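Putative transcriptional regulator (Clostridium difficile, PDB 3QI7) is of unknown function but has a periplasmic-binding-protein-like fold and is probably a lipoprotein that binds a small ligand, possibly a sugar. Local coordinates at residues M31-A36 and I59-L64; K37-E42 and A314-T319. One frame throughout, in Å; residues are numbered along the deposited sequence. Where two conformers were deposited one is given.

Helix 26-42 takes part in both contacts, whose centres are about 10 Å apart on one side of the chain's centre. Contact 1 sets residues 31-36 against strand 57-63 of the sheet, with 8.6 Å between segment axes; contact 2 sets the following turns against helix 306-324, with axes 13.3 Å apart. The first is partly buried and combines aliphatic packing with a histidine-carboxylate hydrogen bond. The second is buried; two tyrosines and a glutamate span much of its wider gap, their bonds running hydroxyl to hydroxyl and hydroxyl to carboxylate. Selenomethionine Met35 joins the two, its CE lying 3.3 Å from Ile315 CG2, while Ile59 touches both Ile315 and Tyr39.

Contact 1 (M31-A36 and I59-L64); sequences MVEEMA and IKHVVL
The contact is the helix-on-strand packing of a beta-alpha-beta unit: strand 13-19, helix 26-42 and strand 57-63 follow one another in the chain, and the two strands pair in parallel. The helix runs back over the sheet, its 31-36 segment lying at 157° to strand 59-63. Val32 and His61 face each other. With CG1 anti to the backbone N, Val32 places that methyl above the centre of the imidazole, 3.7 Å from the ring centroid, as a CH-pi contact; Val63 CG2 lies over the opposite face, offset toward the rim. At the ring edge, Glu33 bends at chi2 (-58°) and brings OE2 to 2.7 Å from His61 ND1. The bond is nearly straight (N-H...O 164°), almost in the ring plane, and uses the anti lone pair of OE2. Two residues earlier in the strand, Ile59 inserts beside the next helical turn: its CD1 presses tightly on Met35 CB at 3.4 Å, and its CB meets Ala36 CB at 4.1 Å. Where helix and strand come closest, a water links the backbones, donating to Ala36 O at 2.9 Å and accepting from Ile59 N at 3.0 Å. Thr19 OG1, at the end of the neighbouring strand, is hydrogen-bonded to His61 NE2. With both ring nitrogens engaged and a methyl over the face, the imidazole is fixed in rotation. ND1 carries a proton, and the adjacent carboxylate would be expected to stabilise a positive charge on the ring, should NE2 be protonated as well.

Contact 2 (K37-E42 and A314-T319); sequences KEYEEE and AIYLAT
Two helices on the same side of the mixed, mainly parallel sheet meet here through side chains that reach across a wide gap: the C-terminal turns of helix 26-42 and the middle of helix 306-324. Their segments run at 36° to each other, and even the nearest CA atoms, those of Tyr39 and Thr319, are 10.4 Å apart. Tyr39 spans the gap. With CG anti to the carbonyl carbon (chi1 -80°), the ring reaches across so that its phenol meets Thr319 tip to tip, OH to OG1 at 2.7 Å, in a hydrogen bond that either hydroxyl could donate. OG1 sits near the plane of the Tyr39 ring, at its edge, while Ile315 CG2 approaches obliquely, 3.9 Å from Tyr39 CZ. Beneath this bridge run the strands of the Rossmann-like domain: Tyr39 also rests on Gln57 and Ile59, and Thr319 on Phe13, Val15 and Gln57, so the hydroxyl pair is enclosed between helices and sheet. Alongside, Glu38 extends beyond CG, and Tyr316 OH donates to the syn lone pair of its OE2 at 2.8 Å. The two side chains cross at about a right angle, with OE2 at the edge of the phenol and the carboxylate plane tilted 23° from the ring. Helix 334-345 provides further packing for Tyr316 through Phe340 and Arg344.

Contact 1 (M31-A36 and I59-L64)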
loop_
_atom_site.group_PDB
_atom_site.type_symbol
_atom_site.label_atom_id
_atom_site.label_comp_id
_atom_site.label_asym_id
_atom_site.label_seq_id
_atom_site.Cartn_x
_atom_site.Cartn_y
_atom_site.Cartn_z
HETATM N N MSE A 31 -4.991 -0.107 -11.501
HETATM C CA MSE A 31 -5.925 0.745 -10.755
HETATM C C MSE A 31 -6.122 2.090 -11.470
HETATM O O MSE A 31 -7.262 2.538 -11.642
HETATM C CB MSE A 31 -5.479 0.957 -9.302
HETATM C CG MSE A 31 -6.272 2.037 -8.521
HETATM SE SE MSE A 31 -8.209 1.753 -8.514
HETATM C CE MSE A 31 -8.191 -0.107 -7.891
ATOM N N VAL A 32 -5.023 2.725 -11.883
ATOM C CA VAL A 32 -5.098 3.968 -12.659
ATOM C C VAL A 32 -5.931 3.781 -13.937
ATOM O O VAL A 32 -6.786 4.616 -14.283
ATOM C CB VAL A 32 -3.672 4.490 -12.993
ATOM C CG1 VAL A 32 -3.725 5.665 -13.906
ATOM C CG2 VAL A 32 -2.920 4.883 -11.688
ATOM N N GLU A 33 -5.731 2.661 -14.625
ATOM C CA GLU A 33 -6.489 2.394 -15.845
ATOM C C GLU A 33 -7.968 2.257 -15.554
ATOM O O GLU A 33 -8.805 2.734 -16.345
ATOM C CB GLU A 33 -5.972 1.136 -16.582
ATOM C CG GLU A 33 -4.664 1.386 -17.327
ATOM C CD GLU A 33 -4.772 2.521 -18.358
ATOM O OE1 GLU A 33 -5.650 2.432 -19.253
ATOM O OE2 GLU A 33 -4.001 3.515 -18.251
ATOM N N GLU A 34 -8.284 1.594 -14.432
ATOM C CA GLU A 34 -9.638 1.424 -13.980
ATOM C C GLU A 34 -10.280 2.764 -13.676
ATOM O O GLU A 34 -11.410 3.035 -14.084
ATOM C CB GLU A 34 -9.685 0.518 -12.747
ATOM C CG GLU A 34 -11.070 0.213 -12.272
ATOM C CD GLU A 34 -11.100 -0.963 -11.308
ATOM O OE1 GLU A 34 -10.995 -2.117 -11.784
ATOM O OE2 GLU A 34 -11.239 -0.727 -10.084
HETATM N N MSE A 35 -9.552 3.632 -12.994
HETATM C CA MSE A 35 -10.099 4.943 -12.662
HETATM C C MSE A 35 -10.306 5.802 -13.912
HETATM O O MSE A 35 -11.269 6.554 -14.001
HETATM C CB MSE A 35 -9.185 5.659 -11.685
HETATM C CG MSE A 35 -8.960 4.919 -10.351
HETATM SE SE MSE A 35 -10.291 5.452 -9.043
HETATM C CE MSE A 35 -9.735 7.265 -8.714
ATOM N N ALA A 36 -9.395 5.684 -14.868
ATOM C CA ALA A 36 -9.539 6.318 -16.171
ATOM C C ALA A 36 -10.858 5.957 -16.853
ATOM O O ALA A 36 -11.539 6.837 -17.393
ATOM C CB ALA A 36 -8.368 5.943 -17.087
ATOM N N ILE A 59 -8.257 11.151 -16.759
ATOM C CA ILE A 59 -6.969 10.796 -16.225
ATOM C C ILE A 59 -5.992 10.670 -17.384
ATOM O O ILE A 59 -6.313 10.048 -18.405
ATOM C CB ILE A 59 -7.049 9.475 -15.437
ATOM C CG1 ILE A 59 -7.732 9.741 -14.084
ATOM C CG2 ILE A 59 -5.655 8.895 -15.228
ATOM C CD1 ILE A 59 -8.268 8.496 -13.394
ATOM N N LYS A 60 -4.834 11.310 -17.248
ATOM C CA LYS A 60 -3.743 11.086 -18.175
ATOM C C LYS A 60 -2.706 10.189 -17.525
ATOM O O LYS A 60 -1.918 10.643 -16.664
ATOM C CB LYS A 60 -3.085 12.412 -18.598
ATOM C CG LYS A 60 -1.970 12.266 -19.652
ATOM C CD LYS A 60 -1.604 13.629 -20.240
ATOM C CE LYS A 60 -0.871 13.520 -21.594
ATOM N NZ LYS A 60 0.575 13.405 -21.352
ATOM N N HIS A 61 -2.690 8.933 -17.949
ATOM C CA HIS A 61 -1.747 7.969 -17.407
ATOM C C HIS A 61 -0.353 8.079 -18.049
ATOM O O HIS A 61 -0.157 7.761 -19.220
ATOM C CB HIS A 61 -2.299 6.549 -17.558
ATOM C CG HIS A 61 -1.552 5.519 -16.771
ATOM N ND1 HIS A 61 -1.867 4.178 -16.820
ATOM C CD2 HIS A 61 -0.504 5.625 -15.920
ATOM C CE1 HIS A 61 -1.057 3.504 -16.023
ATOM N NE2 HIS A 61 -0.209 4.356 -15.477
ATOM N N VAL A 62 0.618 8.491 -17.248
ATOM C CA VAL A 62 2.000 8.653 -17.683
ATOM C C VAL A 62 2.822 7.478 -17.165
ATOM O O VAL A 62 2.820 7.197 -15.947
ATOM C CB VAL A 62 2.591 9.951 -17.107
ATOM C CG1 VAL A 62 4.073 10.127 -17.530
ATOM C CG2 VAL A 62 1.757 11.167 -17.512
ATOM N N VAL A 63 3.510 6.780 -18.070
ATOM C CA VAL A 63 4.229 5.558 -17.724
ATOM C C VAL A 63 5.723 5.821 -17.709
ATOM O O VAL A 63 6.306 6.254 -18.692
ATOM C CB VAL A 63 3.896 4.433 -18.688
ATOM C CG1 VAL A 63 4.529 3.108 -18.229
ATOM C CG2 VAL A 63 2.367 4.336 -18.833
ATOM N N LEU A 64 6.346 5.581 -16.562
ATOM C CA LEU A 64 7.787 5.763 -16.443
ATOM C C LEU A 64 8.536 4.713 -17.272
ATOM O O LEU A 64 8.048 3.591 -17.448
ATOM C CB LEU A 64 8.220 5.642 -14.976
ATOM C CG LEU A 64 7.744 6.703 -13.988
ATOM C CD1 LEU A 64 7.746 6.109 -12.566
ATOM C CD2 LEU A 64 8.583 7.992 -14.048
HETATM O O HOH W 1 -10.233 9.319 -17.979
#

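Contact 2 (K37-E42 and A314-T319)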
loop_
_atom_site.group_PDB
_atom_site.type_symbol
_atom_site.label_atom_id
_atom_site.label_comp_id
_atom_site.label_asym_id
_atom_site.label_seq_id
_atom_site.Cartn_x
_atom_site.Cartn_y
_atom_site.Cartn_z
ATOM N N LYS A 37 -11.181 4.666 -16.853
ATOM C CA LYS A 37 -12.416 4.173 -17.454
ATOM C C LYS A 37 -13.638 4.696 -16.684
ATOM O O LYS A 37 -14.608 5.132 -17.281
ATOM C CB LYS A 37 -12.398 2.648 -17.544
ATOM C CG LYS A 37 -13.519 2.045 -18.364
ATOM N N GLU A 38 -13.573 4.693 -15.369
ATOM C CA GLU A 38 -14.642 5.232 -14.510
ATOM C C GLU A 38 -14.951 6.677 -14.884
ATOM O O GLU A 38 -16.100 7.064 -15.039
ATOM C CB GLU A 38 -14.208 5.125 -13.029
ATOM C CG GLU A 38 -15.159 5.690 -11.959
ATOM C CD GLU A 38 -14.701 5.339 -10.526
ATOM O OE1 GLU A 38 -14.548 4.136 -10.224
ATOM O OE2 GLU A 38 -14.480 6.258 -9.701
ATOM N N TYR A 39 -13.897 7.483 -15.012
ATOM C CA TYR A 39 -14.068 8.893 -15.339
ATOM C C TYR A 39 -14.632 9.029 -16.767
ATOM O O TYR A 39 -15.438 9.917 -17.025
ATOM C CB TYR A 39 -12.749 9.680 -15.197
ATOM C CG TYR A 39 -12.387 10.080 -13.775
ATOM C CD1 TYR A 39 -13.019 9.503 -12.663
ATOM C CD2 TYR A 39 -11.387 11.024 -13.536
ATOM C CE1 TYR A 39 -12.680 9.878 -11.363
ATOM C CE2 TYR A 39 -11.043 11.400 -12.239
ATOM C CZ TYR A 39 -11.689 10.828 -11.159
ATOM O OH TYR A 39 -11.365 11.204 -9.876
ATOM N N GLU A 40 -14.209 8.165 -17.685
ATOM C CA GLU A 40 -14.768 8.208 -19.052
ATOM C C GLU A 40 -16.280 8.019 -19.006
ATOM O O GLU A 40 -17.015 8.751 -19.660
ATOM C CB GLU A 40 -14.125 7.182 -19.980
ATOM C CG GLU A 40 -12.733 7.547 -20.459
ATOM C CD GLU A 40 -11.982 6.351 -21.059
ATOM O OE1 GLU A 40 -12.402 5.192 -20.845
ATOM O OE2 GLU A 40 -10.965 6.585 -21.745
ATOM N N GLU A 41 -16.735 7.057 -18.223
ATOM C CA GLU A 41 -18.172 6.795 -18.065
ATOM C C GLU A 41 -18.936 7.969 -17.436
ATOM O O GLU A 41 -20.014 8.329 -17.901
ATOM C CB GLU A 41 -18.381 5.539 -17.234
ATOM C CG GLU A 41 -17.931 4.277 -17.966
ATOM C CD GLU A 41 -18.709 4.084 -19.264
ATOM O OE1 GLU A 41 -19.938 3.894 -19.178
ATOM O OE2 GLU A 41 -18.109 4.154 -20.361
ATOM N N GLU A 42 -18.381 8.539 -16.376
ATOM C CA GLU A 42 -18.943 9.738 -15.749
ATOM C C GLU A 42 -19.111 10.847 -16.775
ATOM O O GLU A 42 -20.116 11.565 -16.768
ATOM C CB GLU A 42 -18.034 10.257 -14.622
ATOM C CG GLU A 42 -18.355 9.726 -13.225
ATOM C CD GLU A 42 -17.347 10.205 -12.153
ATOM O OE1 GLU A 42 -16.938 11.392 -12.170
ATOM O OE2 GLU A 42 -16.966 9.389 -11.286
ATOM N N ALA A 314 -5.581 9.377 -3.875
ATOM C CA ALA A 314 -4.923 10.597 -4.422
ATOM C C ALA A 314 -5.660 11.137 -5.647
ATOM O O ALA A 314 -5.847 12.361 -5.782
ATOM C CB ALA A 314 -3.423 10.335 -4.750
ATOM N N ILE A 315 -6.100 10.248 -6.530
ATOM C CA ILE A 315 -6.873 10.702 -7.712
ATOM C C ILE A 315 -8.201 11.394 -7.294
ATOM O O ILE A 315 -8.534 12.465 -7.803
ATOM C CB ILE A 315 -7.128 9.534 -8.690
ATOM C CG1 ILE A 315 -5.793 9.064 -9.292
ATOM C CG2 ILE A 315 -8.115 9.951 -9.807
ATOM C CD1 ILE A 315 -5.837 7.655 -9.805
ATOM N N TYR A 316 -8.946 10.773 -6.384
ATOM C CA TYR A 316 -10.219 11.324 -5.905
ATOM C C TYR A 316 -10.012 12.663 -5.222
ATOM O O TYR A 316 -10.821 13.581 -5.388
ATOM C CB TYR A 316 -10.917 10.366 -4.921
ATOM C CG TYR A 316 -11.629 9.169 -5.539
ATOM C CD1 TYR A 316 -12.438 9.294 -6.658
ATOM C CD2 TYR A 316 -11.510 7.931 -4.979
ATOM C CE1 TYR A 316 -13.105 8.174 -7.213
ATOM C CE2 TYR A 316 -12.149 6.825 -5.514
ATOM C CZ TYR A 316 -12.948 6.950 -6.626
ATOM O OH TYR A 316 -13.558 5.820 -7.120
ATOM N N LEU A 317 -8.922 12.792 -4.461
ATOM C CA LEU A 317 -8.605 14.032 -3.757
ATOM C C LEU A 317 -8.259 15.130 -4.749
ATOM O O LEU A 317 -8.751 16.267 -4.628
ATOM C CB LEU A 317 -7.413 13.803 -2.810
ATOM C CG LEU A 317 -7.269 14.569 -1.507
ATOM C CD1 LEU A 317 -8.594 14.740 -0.738
ATOM C CD2 LEU A 317 -6.219 13.816 -0.663
ATOM N N ALA A 318 -7.376 14.812 -5.696
ATOM C CA ALA A 318 -6.998 15.781 -6.728
ATOM C C ALA A 318 -8.248 16.306 -7.443
ATOM O O ALA A 318 -8.439 17.506 -7.582
ATOM C CB ALA A 318 -6.022 15.161 -7.742
ATOM N N THR A 319 -9.105 15.404 -7.898
ATOM C CA THR A 319 -10.365 15.795 -8.573
ATOM C C THR A 319 -11.230 16.739 -7.716
ATOM O O THR A 319 -11.731 17.776 -8.192
ATOM C CB THR A 319 -11.160 14.535 -8.971
ATOM O OG1 THR A 319 -10.346 13.753 -9.852
ATOM C CG2 THR A 319 -12.493 14.899 -9.663
#